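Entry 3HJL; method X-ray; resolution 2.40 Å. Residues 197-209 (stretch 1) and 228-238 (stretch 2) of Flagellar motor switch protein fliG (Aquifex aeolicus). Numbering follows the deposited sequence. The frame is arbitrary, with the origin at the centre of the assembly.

Stretch 1 197-209: LEGTAVAAELLNT
Stretch 2 (228-238) LLEERIREKMF

What ties the helices together most strongly? At one end of the contact Glu198, the N-cap of helix 199-209, extends (chi1 and chi2 t) until OE1 lies 2.8 Å from Lys236 NZ, a hydrogen-bonded salt bridge. Lys236 (chi m, m, t, t) has the long aliphatic chain this needs, its CE passing 3.7 Å from Thr200 OG1.

What holds the other end? Asn208 (chi1 m, chi2 -24°) donates from ND2 to Met237 O, 3.0 Å away at an N-H...O angle of 146°. An amide suits this place because its NH2 can donate to a main-chain carbonyl, here that of Met237, the last helical residue.

How do the backbones meet? The helices, with phi/psi near -60/-40 and psi relaxing to -21° at Lys236 before Phe238 leaves the helix at -133/115, cross at -68°, their axes approaching to 8.0 Å. CA atoms pair Thr200 with Ile233 (5.0 Å), Ala201 with Lys236 (5.4 Å) and Ala204 with Met237 (4.8 Å). Alanine suits so close a crossing: Ala204 CB points toward the partner, 3.6 Å from Lys236 CB and 3.7 Å from Met237 CG.

What fills the remaining space? Buried Leu207 (m, t) sets CD1 3.4 Å from CG2 of buried Ile233 (m, t) and 4.2 Å from Met237 SD (m, t, p). Thr200 (p), its CA-to-CB bond toward the partner helix, reaches it with a short side chain, CG2 3.2 Å from Arg232 NH1. The two stretches bury 521 Å² between them, both sides summed.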

# COMPACT_ATOMS: atom_id res chain seq x y z
N LEU A 197 12.96 -8.16 -16.01
CA LEU A 197 12.70 -9.47 -16.58
C LEU A 197 11.22 -9.59 -16.93
O LEU A 197 10.36 -9.28 -16.11
CB LEU A 197 13.13 -10.55 -15.55
CG LEU A 197 12.93 -12.02 -15.91
CD1 LEU A 197 14.15 -12.85 -15.53
CD2 LEU A 197 11.66 -12.58 -15.26
N GLU A 198 10.92 -10.03 -18.15
CA GLU A 198 9.54 -10.20 -18.59
C GLU A 198 9.10 -11.62 -18.27
O GLU A 198 9.17 -12.52 -19.11
CB GLU A 198 9.39 -9.88 -20.09
CG GLU A 198 7.94 -9.78 -20.56
CD GLU A 198 7.82 -9.31 -22.00
OE1 GLU A 198 7.02 -8.38 -22.24
OE2 GLU A 198 8.52 -9.85 -22.89
N GLY A 199 8.68 -11.81 -17.02
CA GLY A 199 8.28 -13.12 -16.50
C GLY A 199 7.25 -13.90 -17.30
O GLY A 199 7.37 -15.12 -17.42
N THR A 200 6.24 -13.20 -17.83
CA THR A 200 5.24 -13.84 -18.70
C THR A 200 5.88 -14.44 -19.96
O THR A 200 5.49 -15.52 -20.40
CB THR A 200 4.13 -12.84 -19.11
OG1 THR A 200 4.73 -11.62 -19.57
CG2 THR A 200 3.24 -12.53 -17.93
N ALA A 201 6.89 -13.75 -20.50
CA ALA A 201 7.64 -14.22 -21.67
C ALA A 201 8.52 -15.42 -21.33
O ALA A 201 8.53 -16.41 -22.06
CB ALA A 201 8.49 -13.09 -22.25
N VAL A 202 9.26 -15.33 -20.23
CA VAL A 202 10.12 -16.43 -19.77
C VAL A 202 9.29 -17.69 -19.48
O VAL A 202 9.64 -18.78 -19.94
CB VAL A 202 10.94 -16.01 -18.52
CG1 VAL A 202 11.73 -17.19 -17.96
CG2 VAL A 202 11.89 -14.82 -18.84
N ALA A 203 8.16 -17.52 -18.79
CA ALA A 203 7.22 -18.61 -18.51
C ALA A 203 6.64 -19.22 -19.80
O ALA A 203 6.47 -20.43 -19.90
CB ALA A 203 6.08 -18.10 -17.61
N ALA A 204 6.36 -18.36 -20.78
CA ALA A 204 5.86 -18.79 -22.09
C ALA A 204 6.84 -19.70 -22.85
O ALA A 204 6.42 -20.71 -23.42
CB ALA A 204 5.53 -17.58 -22.92
N GLU A 205 8.13 -19.34 -22.88
CA GLU A 205 9.17 -20.16 -23.56
C GLU A 205 9.24 -21.55 -22.93
O GLU A 205 9.30 -22.56 -23.63
CB GLU A 205 10.56 -19.52 -23.45
CG GLU A 205 10.76 -18.23 -24.22
CD GLU A 205 10.80 -18.39 -25.73
OE1 GLU A 205 10.75 -17.36 -26.43
OE2 GLU A 205 10.88 -19.54 -26.23
N LEU A 206 9.31 -21.55 -21.60
CA LEU A 206 9.39 -22.78 -20.80
C LEU A 206 8.20 -23.69 -21.12
O LEU A 206 8.39 -24.86 -21.44
CB LEU A 206 9.44 -22.42 -19.30
CG LEU A 206 9.53 -23.49 -18.21
CD1 LEU A 206 9.83 -22.83 -16.86
CD2 LEU A 206 8.26 -24.32 -18.10
N LEU A 207 6.99 -23.13 -21.08
CA LEU A 207 5.77 -23.87 -21.40
C LEU A 207 5.79 -24.39 -22.84
O LEU A 207 5.44 -25.54 -23.08
CB LEU A 207 4.52 -23.01 -21.17
CG LEU A 207 4.20 -22.70 -19.71
CD1 LEU A 207 3.32 -21.47 -19.63
CD2 LEU A 207 3.54 -23.88 -19.00
N ASN A 208 6.21 -23.55 -23.79
CA ASN A 208 6.35 -23.97 -25.19
C ASN A 208 7.40 -25.07 -25.39
O ASN A 208 7.33 -25.78 -26.38
CB ASN A 208 6.70 -22.78 -26.10
CG ASN A 208 5.53 -21.84 -26.31
OD1 ASN A 208 4.36 -22.22 -26.17
ND2 ASN A 208 5.83 -20.60 -26.67
N THR A 209 8.38 -25.15 -24.49
CA THR A 209 9.37 -26.23 -24.50
C THR A 209 8.80 -27.52 -23.87
O THR A 209 9.15 -28.63 -24.30
CB THR A 209 10.65 -25.80 -23.77
OG1 THR A 209 11.14 -24.58 -24.34
CG2 THR A 209 11.73 -26.87 -23.86
N LEU A 228 -6.57 -14.15 -15.47
CA LEU A 228 -5.90 -13.03 -16.12
C LEU A 228 -4.42 -13.34 -16.38
O LEU A 228 -3.90 -12.96 -17.42
CB LEU A 228 -6.05 -11.75 -15.28
CG LEU A 228 -5.92 -10.39 -16.00
CD1 LEU A 228 -6.64 -9.29 -15.21
CD2 LEU A 228 -4.47 -10.01 -16.26
N LEU A 229 -3.77 -14.03 -15.44
CA LEU A 229 -2.34 -14.37 -15.57
C LEU A 229 -2.15 -15.43 -16.66
O LEU A 229 -1.24 -15.32 -17.49
CB LEU A 229 -1.73 -14.87 -14.24
CG LEU A 229 -0.25 -14.56 -13.92
CD1 LEU A 229 0.26 -15.51 -12.82
CD2 LEU A 229 0.68 -14.61 -15.13
N GLU A 230 -3.00 -16.46 -16.65
CA GLU A 230 -3.00 -17.50 -17.68
C GLU A 230 -3.03 -16.88 -19.07
O GLU A 230 -2.22 -17.23 -19.92
CB GLU A 230 -4.22 -18.42 -17.52
CG GLU A 230 -4.33 -19.56 -18.57
CD GLU A 230 -5.72 -20.15 -18.67
OE1 GLU A 230 -6.71 -19.39 -18.81
OE2 GLU A 230 -5.83 -21.39 -18.68
N GLU A 231 -3.96 -15.96 -19.28
CA GLU A 231 -4.12 -15.30 -20.57
C GLU A 231 -2.90 -14.48 -20.97
O GLU A 231 -2.50 -14.52 -22.13
CB GLU A 231 -5.40 -14.44 -20.58
CG GLU A 231 -5.63 -13.57 -21.84
CD GLU A 231 -5.82 -14.36 -23.13
OE1 GLU A 231 -6.15 -13.71 -24.15
OE2 GLU A 231 -5.68 -15.60 -23.15
N ARG A 232 -2.32 -13.73 -20.03
CA ARG A 232 -1.10 -12.96 -20.30
C ARG A 232 0.08 -13.86 -20.67
O ARG A 232 0.91 -13.47 -21.49
CB ARG A 232 -0.74 -12.05 -19.12
CG ARG A 232 -1.71 -10.88 -18.96
CD ARG A 232 -1.29 -9.87 -17.89
NE ARG A 232 -0.83 -10.49 -16.64
CZ ARG A 232 0.44 -10.58 -16.22
NH1 ARG A 232 1.46 -10.08 -16.91
NH2 ARG A 232 0.69 -11.18 -15.05
N ILE A 233 0.13 -15.06 -20.09
CA ILE A 233 1.14 -16.05 -20.46
C ILE A 233 0.90 -16.56 -21.89
O ILE A 233 1.83 -16.60 -22.69
CB ILE A 233 1.17 -17.27 -19.49
CG1 ILE A 233 1.66 -16.85 -18.10
CG2 ILE A 233 2.10 -18.36 -20.02
CD1 ILE A 233 1.40 -17.89 -17.03
N ARG A 234 -0.36 -16.91 -22.21
CA ARG A 234 -0.71 -17.43 -23.54
C ARG A 234 -0.45 -16.43 -24.67
O ARG A 234 -0.10 -16.83 -25.77
CB ARG A 234 -2.18 -17.88 -23.62
CG ARG A 234 -2.60 -18.95 -22.61
CD ARG A 234 -3.94 -19.57 -22.98
NE ARG A 234 -3.79 -20.97 -23.40
CZ ARG A 234 -3.92 -22.05 -22.61
NH1 ARG A 234 -4.26 -21.94 -21.31
NH2 ARG A 234 -3.73 -23.26 -23.12
N GLU A 235 -0.67 -15.14 -24.39
CA GLU A 235 -0.32 -14.06 -25.32
C GLU A 235 1.17 -14.09 -25.71
O GLU A 235 1.51 -13.88 -26.87
CB GLU A 235 -0.66 -12.69 -24.71
CG GLU A 235 -2.16 -12.39 -24.67
CD GLU A 235 -2.50 -11.09 -23.94
OE1 GLU A 235 -1.59 -10.46 -23.34
OE2 GLU A 235 -3.69 -10.69 -23.97
N LYS A 236 2.02 -14.40 -24.75
CA LYS A 236 3.46 -14.52 -25.00
C LYS A 236 3.88 -15.85 -25.64
O LYS A 236 4.97 -15.93 -26.22
CB LYS A 236 4.23 -14.32 -23.69
CG LYS A 236 4.01 -12.96 -23.02
CD LYS A 236 4.53 -11.82 -23.86
CE LYS A 236 4.54 -10.54 -23.09
NZ LYS A 236 5.03 -9.43 -23.94
N MET A 237 3.03 -16.89 -25.53
CA MET A 237 3.30 -18.21 -26.14
C MET A 237 3.21 -18.20 -27.67
O MET A 237 3.90 -18.99 -28.33
CB MET A 237 2.39 -19.30 -25.55
CG MET A 237 2.75 -19.72 -24.12
SD MET A 237 1.49 -20.75 -23.31
CE MET A 237 1.42 -22.16 -24.42
N PHE A 238 2.32 -17.38 -28.22
CA PHE A 238 2.31 -17.11 -29.66
C PHE A 238 2.20 -15.61 -29.90
O PHE A 238 1.14 -14.97 -29.59
CB PHE A 238 1.21 -17.85 -30.42
CG PHE A 238 1.43 -17.87 -31.91
CD1 PHE A 238 2.13 -18.91 -32.51
CD2 PHE A 238 1.04 -16.80 -32.70
CE1 PHE A 238 2.40 -18.91 -33.86
CE2 PHE A 238 1.30 -16.79 -34.06
CZ PHE A 238 1.98 -17.85 -34.65